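Local atomic coordinates of putative acyl-[acyl-carrier-protein]--UDP-N-acetylglucosamine O-acyltransferase (Bacteroides fragilis, PDB entry 4R36), a protein that probably transfers an acyl chain from acyl carrier protein to UDP-N-acetylglucosamine, an early step in lipid A synthesis. Residues I228-A231 with Y232-I235. Residues are numbered along the deposited sequence; the frame is centred on the assembly and turned at random.
Sequences IHNA and YRII
In helix 222-237, part of the helical region that follows the left-handed beta-helix in the LpxA fold, H229 and R233 stack one turn apart. The guanidinium of R233 lies on one face of the imidazole, centres 3.4 Å apart and planes 19° from parallel, with NH2 over the ring and CZ displaced toward its rim near CD2. H229 turns its ring along the helix because CG stands anti to the backbone N (chi1 -155°), while R233 runs extended from CG to NE and carries its head back over that ring. NH1 donates to OD1 of N230 at the guanidinium edge; at 2.5 Å this bond is very short and bent (134°), so its exact length is doubtful. E226 adds a salt bridge to the same NH1. R233 N hydrogen-bonds to H229 O at 2.9 Å, a regular i to i+4 helix bond. On the buried side I228 CG2 rests 4.0 Å from Y232 CD2, both side chains packing against I210 of strand 206-210 and helix 257-267, and Y232 OH hydrogen-bonds to P196 O. Stack and salt bridge thus hold the arginine head, whose charge would tend to disfavour protonation of H229, though E226 partly offsets it.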
ATOM      1  N   ILE A 228     -22.147  10.504 -25.007  1.00 20.09           N
ATOM      2  CA  ILE A 228     -21.787  10.273 -23.623  1.00 19.08           C
ATOM      3  C   ILE A 228     -21.262  11.600 -23.066  1.00 19.77           C
ATOM      4  O   ILE A 228     -21.610  12.027 -21.943  1.00 14.94           O
ATOM      5  CB  ILE A 228     -20.747   9.138 -23.510  1.00 19.39           C
ATOM      6  CG1 ILE A 228     -21.410   7.804 -23.844  1.00 20.20           C
ATOM      7  CG2 ILE A 228     -20.077   9.096 -22.118  1.00 18.23           C
ATOM      8  CD1 ILE A 228     -20.446   6.670 -24.084  1.00 22.96           C
ATOM      9  N   HIS A 229     -20.442  12.270 -23.871  1.00 21.68           N
ATOM     10  CA  HIS A 229     -19.865  13.525 -23.414  1.00 24.81           C
ATOM     11  C   HIS A 229     -20.938  14.555 -23.149  1.00 21.01           C
ATOM     12  O   HIS A 229     -20.964  15.225 -22.105  1.00 18.24           O
ATOM     13  CB  HIS A 229     -18.822  14.039 -24.463  1.00 31.91           C
ATOM     14  CG  HIS A 229     -17.809  14.928 -23.851  1.00 44.97           C
ATOM     15  ND1 HIS A 229     -16.484  14.928 -24.216  1.00 58.56           N
ATOM     16  CD2 HIS A 229     -17.907  15.756 -22.780  1.00 52.98           C
ATOM     17  CE1 HIS A 229     -15.830  15.798 -23.466  1.00 61.42           C
ATOM     18  NE2 HIS A 229     -16.673  16.312 -22.585  1.00 55.50           N
ATOM     19  N   ASN A 230     -21.885  14.656 -24.073  1.00 18.78           N
ATOM     20  CA  ASN A 230     -23.021  15.533 -23.902  1.00 21.04           C
ATOM     21  C   ASN A 230     -23.911  15.204 -22.731  1.00 20.40           C
ATOM     22  O   ASN A 230     -24.334  16.121 -22.020  1.00 18.00           O
ATOM     23  CB  ASN A 230     -23.819  15.643 -25.196  1.00 24.16           C
ATOM     24  CG  ASN A 230     -23.074  16.486 -26.237  1.00 29.56           C
ATOM     25  OD1 ASN A 230     -22.252  17.336 -25.874  1.00 32.68           O
ATOM     26  ND2 ASN A 230     -23.286  16.201 -27.512  1.00 34.93           N
ATOM     27  N   ALA A 231     -24.141  13.915 -22.461  1.00 17.58           N
ATOM     28  CA  ALA A 231     -24.899  13.587 -21.255  1.00 17.09           C
ATOM     29  C   ALA A 231     -24.188  14.113 -19.982  1.00 16.37           C
ATOM     30  O   ALA A 231     -24.821  14.693 -19.097  1.00 17.14           O
ATOM     31  CB  ALA A 231     -25.125  12.089 -21.164  1.00 18.32           C
ATOM     32  N   TYR A 232     -22.871  13.942 -19.912  1.00 16.78           N
ATOM     33  CA  TYR A 232     -22.154  14.424 -18.736  1.00 16.98           C
ATOM     34  C   TYR A 232     -21.967  15.909 -18.626  1.00 16.61           C
ATOM     35  O   TYR A 232     -21.875  16.435 -17.514  1.00 17.27           O
ATOM     36  CB  TYR A 232     -20.849  13.663 -18.538  1.00 17.20           C
ATOM     37  CG  TYR A 232     -21.094  12.288 -17.965  1.00 14.95           C
ATOM     38  CD1 TYR A 232     -21.554  12.131 -16.685  1.00 15.11           C
ATOM     39  CD2 TYR A 232     -20.848  11.130 -18.724  1.00 13.86           C
ATOM     40  CE1 TYR A 232     -21.864  10.862 -16.169  1.00 15.01           C
ATOM     41  CE2 TYR A 232     -21.064   9.856 -18.208  1.00 13.40           C
ATOM     42  CZ  TYR A 232     -21.558   9.727 -16.907  1.00 15.25           C
ATOM     43  OH  TYR A 232     -21.797   8.515 -16.308  1.00 15.46           O
ATOM     44  N   ARG A 233     -21.956  16.605 -19.741  1.00 18.40           N
ATOM     45  CA  ARG A 233     -22.100  18.094 -19.718  1.00 20.25           C
ATOM     46  C   ARG A 233     -23.386  18.517 -19.119  1.00 18.17           C
ATOM     47  O   ARG A 233     -23.430  19.424 -18.342  1.00 20.67           O
ATOM     48  CB  ARG A 233     -21.954  18.754 -21.105  1.00 23.37           C
ATOM     49  CG  ARG A 233     -20.599  18.658 -21.680  1.00 29.96           C
ATOM     50  CD  ARG A 233     -20.449  19.267 -23.101  1.00 33.38           C
ATOM     51  NE  ARG A 233     -19.134  18.837 -23.585  1.00 39.30           N
ATOM     52  CZ  ARG A 233     -18.856  18.094 -24.660  1.00 48.00           C
ATOM     53  NH1 ARG A 233     -19.806  17.678 -25.493  1.00 56.01           N
ATOM     54  NH2 ARG A 233     -17.582  17.781 -24.921  1.00 55.28           N
ATOM     55  N   ILE A 234     -24.482  17.842 -19.462  1.00 19.28           N
ATOM     56  CA  ILE A 234     -25.739  18.110 -18.850  1.00 18.53           C
ATOM     57  C   ILE A 234     -25.704  17.780 -17.368  1.00 18.98           C
ATOM     58  O   ILE A 234     -26.219  18.521 -16.573  1.00 20.55           O
ATOM     59  CB  ILE A 234     -26.895  17.340 -19.533  1.00 18.97           C
ATOM     60  CG1 ILE A 234     -27.146  17.931 -20.922  1.00 22.29           C
ATOM     61  CG2 ILE A 234     -28.177  17.403 -18.693  1.00 22.38           C
ATOM     62  CD1 ILE A 234     -27.915  16.996 -21.846  1.00 21.20           C
ATOM     63  N   ILE A 235     -25.150  16.629 -17.009  1.00 16.32           N
ATOM     64  CA  ILE A 235     -25.195  16.192 -15.632  1.00 17.02           C
ATOM     65  C   ILE A 235     -24.319  17.044 -14.705  1.00 16.80           C
ATOM     66  O   ILE A 235     -24.729  17.404 -13.626  1.00 17.68           O
ATOM     67  CB  ILE A 235     -24.837  14.660 -15.534  1.00 17.83           C
ATOM     68  CG1 ILE A 235     -25.981  13.846 -16.101  1.00 16.43           C
ATOM     69  CG2 ILE A 235     -24.598  14.227 -14.082  1.00 18.28           C
ATOM     70  CD1 ILE A 235     -25.592  12.476 -16.575  1.00 17.78           C
TER